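Long-range contacts in amino Transferase (Eubacterium rectale, PDB 3ELE), which probably catalyses pyridoxal-5'-phosphate-dependent transfer of amino groups between amino acids and keto acids, as a class I and II aminotransferase: residues G254-G258 against A288-Q293; G77-T81 against Q293-V297; E218-I223 against Y244-S249. All coordinates share one frame; numbering follows the deposited sequence. Where two conformers were deposited one is given.

Contact 1 (G254-G258 against A288-Q293). With PLP (pyridoxal-5'-phosphate), chain E.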
loop_
_atom_site.group_PDB
_atom_site.type_symbol
_atom_site.label_atom_id
_atom_site.label_comp_id
_atom_site.label_asym_id
_atom_site.label_seq_id
_atom_site.Cartn_x
_atom_site.Cartn_y
_atom_site.Cartn_z
ATOM N N GLY A 254 -4.682 -9.172 -7.477
ATOM C CA GLY A 254 -3.355 -8.620 -7.679
ATOM C C GLY A 254 -3.314 -7.146 -8.039
ATOM O O GLY A 254 -2.242 -6.572 -7.977
ATOM N N GLU A 255 -4.448 -6.539 -8.419
ATOM C CA GLU A 255 -4.498 -5.109 -8.806
ATOM C C GLU A 255 -4.590 -4.089 -7.651
ATOM O O GLU A 255 -4.253 -2.914 -7.835
ATOM C CB GLU A 255 -5.568 -4.883 -9.884
ATOM C CG GLU A 255 -5.468 -5.829 -11.117
ATOM C CD GLU A 255 -4.109 -5.855 -11.827
ATOM O OE1 GLU A 255 -3.154 -5.152 -11.421
ATOM O OE2 GLU A 255 -3.981 -6.592 -12.835
ATOM N N ARG A 256 -5.009 -4.543 -6.470
ATOM C CA ARG A 256 -4.991 -3.745 -5.232
ATOM C C ARG A 256 -5.880 -2.502 -5.320
ATOM O O ARG A 256 -5.396 -1.379 -5.439
ATOM C CB ARG A 256 -3.528 -3.372 -4.832
ATOM C CG ARG A 256 -2.476 -4.478 -4.993
ATOM C CD ARG A 256 -2.926 -5.802 -4.420
ATOM N NE ARG A 256 -3.199 -5.733 -2.995
ATOM C CZ ARG A 256 -4.180 -6.343 -2.327
ATOM N NH1 ARG A 256 -5.138 -7.022 -2.927
ATOM N NH2 ARG A 256 -4.247 -6.177 -1.010
ATOM N N ILE A 257 -7.188 -2.720 -5.317
ATOM C CA ILE A 257 -8.153 -1.612 -5.364
ATOM C C ILE A 257 -9.372 -1.908 -4.491
ATOM O O ILE A 257 -10.049 -2.923 -4.645
ATOM C CB ILE A 257 -8.518 -1.256 -6.840
ATOM C CG1 ILE A 257 -9.477 -0.051 -6.918
ATOM C CG2 ILE A 257 -9.055 -2.500 -7.603
ATOM C CD1 ILE A 257 -8.960 1.230 -6.327
ATOM N N GLY A 258 -9.620 -1.021 -3.539
ATOM C CA GLY A 258 -10.766 -1.150 -2.683
ATOM C C GLY A 258 -11.078 0.164 -2.021
ATOM O O GLY A 258 -10.694 1.221 -2.523
ATOM N N ALA A 288 -4.602 5.065 -4.276
ATOM C CA ALA A 288 -4.916 3.798 -4.940
ATOM C C ALA A 288 -4.454 3.912 -6.381
ATOM O O ALA A 288 -4.376 5.040 -6.895
ATOM C CB ALA A 288 -6.408 3.499 -4.890
ATOM N N PRO A 289 -4.141 2.769 -7.048
ATOM C CA PRO A 289 -3.669 2.865 -8.424
ATOM C C PRO A 289 -4.651 3.614 -9.355
ATOM O O PRO A 289 -5.819 3.222 -9.510
ATOM C CB PRO A 289 -3.465 1.409 -8.829
ATOM C CG PRO A 289 -3.226 0.704 -7.560
ATOM C CD PRO A 289 -4.167 1.358 -6.613
ATOM N N SER A 290 -4.138 4.690 -9.939
ATOM C CA SER A 290 -4.910 5.631 -10.751
ATOM C C SER A 290 -5.657 4.969 -11.924
ATOM O O SER A 290 -6.822 5.272 -12.153
ATOM C CB SER A 290 -3.987 6.748 -11.241
ATOM O OG SER A 290 -4.716 7.787 -11.856
ATOM N N LEU A 291 -4.989 4.055 -12.631
ATOM C CA LEU A 291 -5.599 3.327 -13.773
ATOM C C LEU A 291 -6.862 2.594 -13.310
ATOM O O LEU A 291 -7.912 2.677 -13.967
ATOM C CB LEU A 291 -4.597 2.339 -14.412
ATOM C CG LEU A 291 -5.112 1.328 -15.442
ATOM C CD1 LEU A 291 -5.714 2.086 -16.583
ATOM C CD2 LEU A 291 -4.005 0.397 -15.922
ATOM N N PHE A 292 -6.750 1.923 -12.155
ATOM C CA PHE A 292 -7.860 1.146 -11.569
ATOM C C PHE A 292 -8.956 2.024 -10.967
ATOM O O PHE A 292 -10.122 1.673 -11.086
ATOM C CB PHE A 292 -7.348 0.046 -10.635
ATOM C CG PHE A 292 -6.417 -0.915 -11.330
ATOM C CD1 PHE A 292 -6.876 -1.717 -12.373
ATOM C CD2 PHE A 292 -5.079 -0.998 -10.993
ATOM C CE1 PHE A 292 -5.999 -2.579 -13.048
ATOM C CE2 PHE A 292 -4.205 -1.865 -11.660
ATOM C CZ PHE A 292 -4.659 -2.635 -12.678
ATOM N N GLN A 293 -8.608 3.164 -10.368
ATOM C CA GLN A 293 -9.629 4.125 -9.905
ATOM C C GLN A 293 -10.509 4.596 -11.056
ATOM O O GLN A 293 -11.730 4.603 -10.932
ATOM C CB GLN A 293 -9.022 5.365 -9.248
ATOM C CG GLN A 293 -8.317 5.123 -7.918
ATOM C CD GLN A 293 -8.042 6.423 -7.178
ATOM O OE1 GLN A 293 -8.944 7.241 -7.019
ATOM N NE2 GLN A 293 -6.803 6.608 -6.700
HETATM N N1 PLP E . -10.794 -10.423 4.028
HETATM C C2 PLP E . -11.070 -11.779 3.842
HETATM C C2A PLP E . -12.057 -12.452 4.740
HETATM C C3 PLP E . -10.447 -12.496 2.800
HETATM O O3 PLP E . -10.726 -13.826 2.599
HETATM C C4 PLP E . -9.505 -11.857 1.960
HETATM C C4A PLP E . -8.573 -12.772 1.187
HETATM O O4A PLP E . -7.538 -13.185 1.714
HETATM C C5 PLP E . -9.242 -10.469 2.170
HETATM C C6 PLP E . -9.891 -9.762 3.212
HETATM C C5A PLP E . -8.231 -9.692 1.352
HETATM O O4P PLP E . -8.776 -9.069 0.232
HETATM P P PLP E . -7.810 -8.102 -0.622
HETATM O O1P PLP E . -8.605 -6.959 -1.185
HETATM O O2P PLP E . -7.270 -8.864 -1.798
HETATM O O3P PLP E . -6.677 -7.573 0.196
#

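Contact 2 (G77-T81 against Q293-V297)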
loop_
_atom_site.group_PDB
_atom_site.type_symbol
_atom_site.label_atom_id
_atom_site.label_comp_id
_atom_site.label_asym_id
_atom_site.label_seq_id
_atom_site.Cartn_x
_atom_site.Cartn_y
_atom_site.Cartn_z
ATOM N N GLY A 77 -8.541 9.531 -3.168
ATOM C CA GLY A 77 -8.919 9.020 -4.480
ATOM C C GLY A 77 -9.672 10.058 -5.280
ATOM O O GLY A 77 -10.160 11.042 -4.709
ATOM N N ASP A 78 -9.770 9.840 -6.598
ATOM C CA ASP A 78 -10.530 10.712 -7.496
ATOM C C ASP A 78 -11.966 10.877 -6.992
ATOM O O ASP A 78 -12.616 9.891 -6.600
ATOM C CB ASP A 78 -10.651 10.112 -8.921
ATOM C CG ASP A 78 -9.386 10.224 -9.763
ATOM O OD1 ASP A 78 -8.514 11.070 -9.482
ATOM O OD2 ASP A 78 -9.293 9.469 -10.768
ATOM N N VAL A 79 -12.472 12.103 -7.053
ATOM C CA VAL A 79 -13.857 12.390 -6.658
ATOM C C VAL A 79 -14.841 11.640 -7.583
ATOM O O VAL A 79 -15.873 11.200 -7.128
ATOM C CB VAL A 79 -14.142 13.927 -6.614
ATOM C CG1 VAL A 79 -14.108 14.556 -8.027
ATOM C CG2 VAL A 79 -15.467 14.218 -5.926
ATOM N N GLU A 80 -14.475 11.448 -8.851
ATOM C CA GLU A 80 -15.302 10.729 -9.837
ATOM C C GLU A 80 -15.445 9.239 -9.508
ATOM O O GLU A 80 -16.508 8.639 -9.729
ATOM C CB GLU A 80 -14.766 10.904 -11.262
ATOM C CG GLU A 80 -14.810 12.353 -11.785
ATOM C CD GLU A 80 -13.579 13.225 -11.437
ATOM O OE1 GLU A 80 -12.590 12.762 -10.781
ATOM O OE2 GLU A 80 -13.617 14.402 -11.850
ATOM N N THR A 81 -14.363 8.658 -8.986
ATOM C CA THR A 81 -14.354 7.277 -8.532
ATOM C C THR A 81 -15.217 7.133 -7.268
ATOM O O THR A 81 -16.100 6.273 -7.215
ATOM C CB THR A 81 -12.924 6.772 -8.329
ATOM O OG1 THR A 81 -12.262 6.819 -9.605
ATOM C CG2 THR A 81 -12.914 5.328 -7.771
ATOM N N GLN A 293 -8.608 3.164 -10.368
ATOM C CA GLN A 293 -9.629 4.125 -9.905
ATOM C C GLN A 293 -10.509 4.596 -11.056
ATOM O O GLN A 293 -11.730 4.603 -10.932
ATOM C CB GLN A 293 -9.022 5.365 -9.248
ATOM C CG GLN A 293 -8.317 5.123 -7.918
ATOM C CD GLN A 293 -8.042 6.423 -7.178
ATOM O OE1 GLN A 293 -8.944 7.241 -7.019
ATOM N NE2 GLN A 293 -6.803 6.608 -6.700
ATOM N N LYS A 294 -9.874 4.970 -12.174
ATOM C CA LYS A 294 -10.584 5.454 -13.358
ATOM C C LYS A 294 -11.416 4.340 -14.007
ATOM O O LYS A 294 -12.535 4.589 -14.453
ATOM C CB LYS A 294 -9.630 6.168 -14.333
ATOM C CG LYS A 294 -8.936 7.387 -13.655
ATOM C CD LYS A 294 -8.093 8.203 -14.598
ATOM C CE LYS A 294 -6.972 8.962 -13.892
ATOM N NZ LYS A 294 -7.348 9.694 -12.646
HETATM N N MSE A 295 -10.880 3.116 -14.004
HETATM C CA MSE A 295 -11.580 1.938 -14.551
HETATM C C MSE A 295 -12.849 1.589 -13.748
HETATM O O MSE A 295 -13.878 1.233 -14.337
HETATM C CB MSE A 295 -10.611 0.733 -14.635
HETATM C CG MSE A 295 -11.211 -0.624 -15.037
HETATM SE SE MSE A 295 -12.053 -1.641 -13.596
HETATM C CE MSE A 295 -10.552 -1.902 -12.442
ATOM N N ILE A 296 -12.760 1.662 -12.414
ATOM C CA ILE A 296 -13.887 1.342 -11.498
ATOM C C ILE A 296 -15.152 2.201 -11.747
ATOM O O ILE A 296 -16.273 1.723 -11.518
ATOM C CB ILE A 296 -13.430 1.336 -9.963
ATOM C CG1 ILE A 296 -13.020 -0.075 -9.501
ATOM C CG2 ILE A 296 -14.509 1.786 -9.002
ATOM C CD1 ILE A 296 -11.633 -0.403 -9.756
ATOM N N VAL A 297 -14.961 3.429 -12.245
ATOM C CA VAL A 297 -16.056 4.344 -12.592
ATOM C C VAL A 297 -17.073 3.682 -13.539
ATOM O O VAL A 297 -18.281 3.879 -13.373
ATOM C CB VAL A 297 -15.516 5.670 -13.227
ATOM C CG1 VAL A 297 -16.659 6.595 -13.725
ATOM C CG2 VAL A 297 -14.638 6.403 -12.241
HETATM O O HOH W 1 -8.512 12.751 -11.688
#

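Contact 3 (E218-I223 against Y244-S249). With PLP (pyridoxal-5'-phosphate), chain E.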
loop_
_atom_site.group_PDB
_atom_site.type_symbol
_atom_site.label_atom_id
_atom_site.label_comp_id
_atom_site.label_asym_id
_atom_site.label_seq_id
_atom_site.Cartn_x
_atom_site.Cartn_y
_atom_site.Cartn_z
ATOM N N GLU A 218 -16.041 -6.803 3.843
ATOM C CA GLU A 218 -17.016 -7.229 2.805
ATOM C C GLU A 218 -16.560 -7.629 1.398
ATOM O O GLU A 218 -17.360 -7.504 0.461
ATOM C CB GLU A 218 -18.031 -6.107 2.627
ATOM C CG GLU A 218 -18.748 -5.709 3.885
ATOM C CD GLU A 218 -20.074 -5.075 3.583
ATOM O OE1 GLU A 218 -20.188 -4.366 2.552
ATOM O OE2 GLU A 218 -21.016 -5.317 4.358
ATOM N N PRO A 219 -15.340 -8.191 1.232
ATOM C CA PRO A 219 -14.938 -8.496 -0.158
ATOM C C PRO A 219 -15.751 -9.593 -0.871
ATOM O O PRO A 219 -15.744 -9.608 -2.113
ATOM C CB PRO A 219 -13.451 -8.870 -0.031
ATOM C CG PRO A 219 -13.327 -9.468 1.335
ATOM C CD PRO A 219 -14.312 -8.642 2.193
ATOM N N TYR A 220 -16.446 -10.469 -0.119
ATOM C CA TYR A 220 -17.310 -11.537 -0.693
ATOM C C TYR A 220 -18.783 -11.123 -0.846
ATOM O O TYR A 220 -19.612 -11.977 -1.198
ATOM C CB TYR A 220 -17.250 -12.826 0.167
ATOM C CG TYR A 220 -15.855 -13.357 0.320
ATOM C CD1 TYR A 220 -15.259 -14.040 -0.713
ATOM C CD2 TYR A 220 -15.110 -13.136 1.484
ATOM C CE1 TYR A 220 -13.967 -14.517 -0.609
ATOM C CE2 TYR A 220 -13.790 -13.613 1.594
ATOM C CZ TYR A 220 -13.234 -14.295 0.522
ATOM O OH TYR A 220 -11.960 -14.788 0.530
ATOM N N ARG A 221 -19.114 -9.843 -0.592
ATOM C CA ARG A 221 -20.498 -9.325 -0.644
ATOM C C ARG A 221 -21.322 -9.836 -1.814
ATOM O O ARG A 221 -22.444 -10.289 -1.601
ATOM C CB ARG A 221 -20.529 -7.774 -0.584
ATOM C CG ARG A 221 -21.934 -7.145 -0.875
ATOM C CD ARG A 221 -22.016 -5.683 -0.507
ATOM N NE ARG A 221 -22.266 -5.546 0.921
ATOM C CZ ARG A 221 -23.458 -5.676 1.500
ATOM N NH1 ARG A 221 -24.549 -6.013 0.824
ATOM N NH2 ARG A 221 -23.553 -5.520 2.798
ATOM N N GLU A 222 -20.757 -9.790 -3.029
ATOM C CA GLU A 222 -21.479 -10.238 -4.237
ATOM C C GLU A 222 -21.357 -11.745 -4.508
ATOM O O GLU A 222 -22.064 -12.247 -5.377
ATOM C CB GLU A 222 -21.085 -9.444 -5.485
ATOM C CG GLU A 222 -21.396 -7.941 -5.416
ATOM C CD GLU A 222 -20.441 -7.155 -4.550
ATOM O OE1 GLU A 222 -19.251 -7.559 -4.446
ATOM O OE2 GLU A 222 -20.889 -6.137 -3.962
ATOM N N ILE A 223 -20.462 -12.444 -3.792
ATOM C CA ILE A 223 -20.301 -13.898 -3.893
ATOM C C ILE A 223 -21.260 -14.500 -2.865
ATOM O O ILE A 223 -20.868 -14.912 -1.780
ATOM C CB ILE A 223 -18.822 -14.376 -3.704
ATOM C CG1 ILE A 223 -17.900 -13.617 -4.690
ATOM C CG2 ILE A 223 -18.721 -15.921 -3.863
ATOM C CD1 ILE A 223 -16.635 -14.366 -5.109
ATOM N N TYR A 244 -13.989 -2.781 1.717
ATOM C CA TYR A 244 -14.338 -3.485 0.522
ATOM C C TYR A 244 -13.148 -3.503 -0.443
ATOM O O TYR A 244 -12.212 -2.720 -0.304
ATOM C CB TYR A 244 -15.562 -2.792 -0.096
ATOM C CG TYR A 244 -16.082 -3.505 -1.318
ATOM C CD1 TYR A 244 -16.864 -4.669 -1.198
ATOM C CD2 TYR A 244 -15.721 -3.077 -2.605
ATOM C CE1 TYR A 244 -17.310 -5.352 -2.322
ATOM C CE2 TYR A 244 -16.164 -3.756 -3.742
ATOM C CZ TYR A 244 -16.961 -4.885 -3.600
ATOM O OH TYR A 244 -17.386 -5.539 -4.737
ATOM N N SER A 245 -13.159 -4.465 -1.353
ATOM C CA SER A 245 -12.212 -4.511 -2.449
ATOM C C SER A 245 -12.847 -5.230 -3.633
ATOM O O SER A 245 -13.832 -5.950 -3.473
ATOM C CB SER A 245 -10.901 -5.173 -2.045
ATOM O OG SER A 245 -10.990 -6.585 -2.041
ATOM N N TYR A 246 -12.254 -5.025 -4.807
ATOM C CA TYR A 246 -12.697 -5.649 -6.061
ATOM C C TYR A 246 -11.933 -6.945 -6.378
ATOM O O TYR A 246 -11.996 -7.437 -7.503
ATOM C CB TYR A 246 -12.622 -4.621 -7.205
ATOM C CG TYR A 246 -13.547 -3.450 -6.960
ATOM C CD1 TYR A 246 -13.119 -2.346 -6.213
ATOM C CD2 TYR A 246 -14.867 -3.457 -7.426
ATOM C CE1 TYR A 246 -13.967 -1.272 -5.952
ATOM C CE2 TYR A 246 -15.739 -2.356 -7.171
ATOM C CZ TYR A 246 -15.273 -1.280 -6.428
ATOM O OH TYR A 246 -16.073 -0.190 -6.148
ATOM N N SER A 247 -11.256 -7.515 -5.364
ATOM C CA SER A 247 -10.466 -8.734 -5.510
ATOM C C SER A 247 -11.313 -9.950 -5.903
ATOM O O SER A 247 -10.872 -10.752 -6.719
ATOM C CB SER A 247 -9.661 -9.020 -4.233
ATOM O OG SER A 247 -8.786 -7.927 -3.910
ATOM N N LYS A 248 -12.521 -10.062 -5.353
ATOM C CA LYS A 248 -13.432 -11.193 -5.648
ATOM C C LYS A 248 -14.534 -10.876 -6.647
ATOM O O LYS A 248 -14.843 -11.702 -7.529
ATOM C CB LYS A 248 -14.053 -11.730 -4.357
ATOM C CG LYS A 248 -13.115 -12.582 -3.530
ATOM C CD LYS A 248 -12.175 -11.796 -2.657
ATOM C CE LYS A 248 -11.013 -12.643 -2.163
ATOM N NZ LYS A 248 -10.090 -11.816 -1.349
ATOM N N SER A 249 -15.129 -9.693 -6.497
ATOM C CA SER A 249 -16.231 -9.232 -7.342
ATOM C C SER A 249 -15.814 -9.095 -8.809
ATOM O O SER A 249 -16.515 -9.563 -9.679
ATOM C CB SER A 249 -16.826 -7.923 -6.795
ATOM O OG SER A 249 -15.909 -6.863 -6.890
HETATM N N1 PLP E . -10.794 -10.423 4.028
HETATM C C2 PLP E . -11.070 -11.779 3.842
HETATM C C2A PLP E . -12.057 -12.452 4.740
HETATM C C3 PLP E . -10.447 -12.496 2.800
HETATM O O3 PLP E . -10.726 -13.826 2.599
HETATM C C4 PLP E . -9.505 -11.857 1.960
HETATM C C4A PLP E . -8.573 -12.772 1.187
HETATM O O4A PLP E . -7.538 -13.185 1.714
HETATM C C5 PLP E . -9.242 -10.469 2.170
HETATM C C6 PLP E . -9.891 -9.762 3.212
HETATM C C5A PLP E . -8.231 -9.692 1.352
HETATM O O4P PLP E . -8.776 -9.069 0.232
HETATM P P PLP E . -7.810 -8.102 -0.622
HETATM O O1P PLP E . -8.605 -6.959 -1.185
HETATM O O2P PLP E . -7.270 -8.864 -1.798
HETATM O O3P PLP E . -6.677 -7.573 0.196
HETATM O O HOH W 2 -14.440 -8.319 -4.033
#

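Contact 1 (G254-G258 against A288-Q293)
Ala288 opens the contact with its methyl group, CB, against Ile257 CD1 at 3.7 Å; a small residue fits where the end of a branched one arrives. Pro289 follows at the N-cap of helix 290-296, a position where a proline's missing N-H costs no helical bond. Its ring lies on the backbone of 254-258, with Pro289 CD 3.2 Å from Arg256 O. Arg256 adopts a left-handed backbone conformation there, and its side chain runs away from the helix to the cofactor phosphate. Arg256 NH1 reaches PLP O2P at 3.0 Å and Arg256 NH2 reaches PLP O3P at 3.1 Å, two nearly straight bonds that anchor the anion, while NH1 also holds Pro253 O. The N-H of Leu291 binds Glu255 OE1 of the second subunit. Phe292 and Ile257 share the larger part of the packing. With CG beside its backbone N (chi1 -58°), the Phe292 ring reaches under Glu255, whose CB sits over one face, 3.8 Å from the centroid, in a CH-pi contact. The carboxylate, tilted 30° from the ring, brings Glu255 OE1 to 3.2 Å from Phe292 CZ. That carboxylate is not left to the ring: OE1 takes Leu291 N and OE2 takes His70 ND1, both of the second subunit. At the root of the side chain, Phe292 CB meets Ile257 CB at 4.2 Å; a branched aliphatic residue suits this apolar spot between Phe292 and Ala288. Gln293 closes the segment by turning its amide back, Gln293 NE2 bonding Ala288 O at 2.9 Å from 47° above the carbonyl plane, while OE1 accepts Asp78 N. Strand 102-105 flanks Ile257, Ala288 and Gln293 through Met104, whereas Ile57 of helix 51-63 packs against Leu291 and Phe292.

Contact 2 (G77-T81 against Q293-V297)
Thr81 OG1 donates to Gln293 O at 2.6 Å, the shortest polar bond between these two segments. It joins two helices, the first turn of 79-93 and the later part of 290-296, in a polar helix-helix contact. The hydroxyl comes from 73° above the carbonyl plane, not along a lone pair; chi1 of -62° sets OG1 beside Thr81's backbone N and CG2 anti to it, where CG2 meets Ile296 CG2. Threonine thus offers a donor and a methyl at once. Gln293 reaches the start of the partner helix with its amide: Gln293 OE1 accepts Asp78 N at 2.8 Å in the carbonyl plane, and NE2 is held by Thr73 OG1. Gly77 CA approaches Gln293 OE1 to 3.1 Å. Having no side chain suits Gly77, since its positive phi and this nearby oxygen both crowd the place of a CB. Asp78 stands at the N-cap position, but its carboxylate makes no capping bond and instead meets Lys294. Lys294 NZ approaches the syn lone pair of Asp78 OD2 at 2.7 Å, a salt bridge at the partly exposed margin, with a water weakly linking OD1 and NZ. Beside the threonine hydroxyl, Val297 CG2 rests 3.6 Å from Thr81 OG1.

Contact 3 (E218-I223 against Y244-S249)
Two overlapping type I turns, Glu218 to Arg221 and Tyr220 to Ile223, fold the chain against the end of strand 240-245, bringing Pro219 CA within 5.1 Å of Tyr244 CA. Proline fits the second position of the first turn. Tyr244 has CG anti to its backbone N (chi1 -176°), which carries the ring to the turns, where Glu218 O and Glu222 OE1 lie at its edge. Tyr244 OH donates to Glu222 OE1 at 2.8 Å, from 42° above the carboxylate plane, and accepts from Ser249 OG at 2.9 Å; a phenol does both. Arg221 grips Glu218 side-on with NE and NH2, bracing the turn. A water donates to Pro219 O and accepts Ser249 N, bridging the backbones. Toward the cofactor, the Lys248 chain passes Tyr220, Lys248 CE lying 3.6 Å from Tyr220 OH, while Ile223 CD1 packs on Lys248 CB. Tyr220 OH bonds PLP O3 at 2.6 Å, Ser245 OG bonds PLP O1P at 2.6 Å, and Ser247 OG also reaches the phosphate. Lys248 NZ stands 3.1 Å from PLP C4A, which retains its aldehyde oxygen; this is consistent with the lysine that forms the Schiff base in this family, positioned here but not modelled as bonded.

In the fold
Contacts 1 and 2 meet on helix 290-296 and share Gln293, whose amide serves both; they also touch where Ile257 CG1 packs on Ile296 CD1. Contact 1 is buried, held across its segments by packing and a CH-pi contact and drawn into the dimer interface, while contact 2 reaches the surface, where hydrogen bonds and a salt bridge dominate and no second subunit takes part. Contact 3 lies closest to the centre of the chain, about 14 Å centre to centre from contact 1. The two join where strand 240-245 ends and strand 258-261 begins, Ile257 O probably accepting Tyr246 N, and grip one cofactor: contact 1 supplies a guanidinium to the phosphate, contact 3 hydroxyls and the lysine.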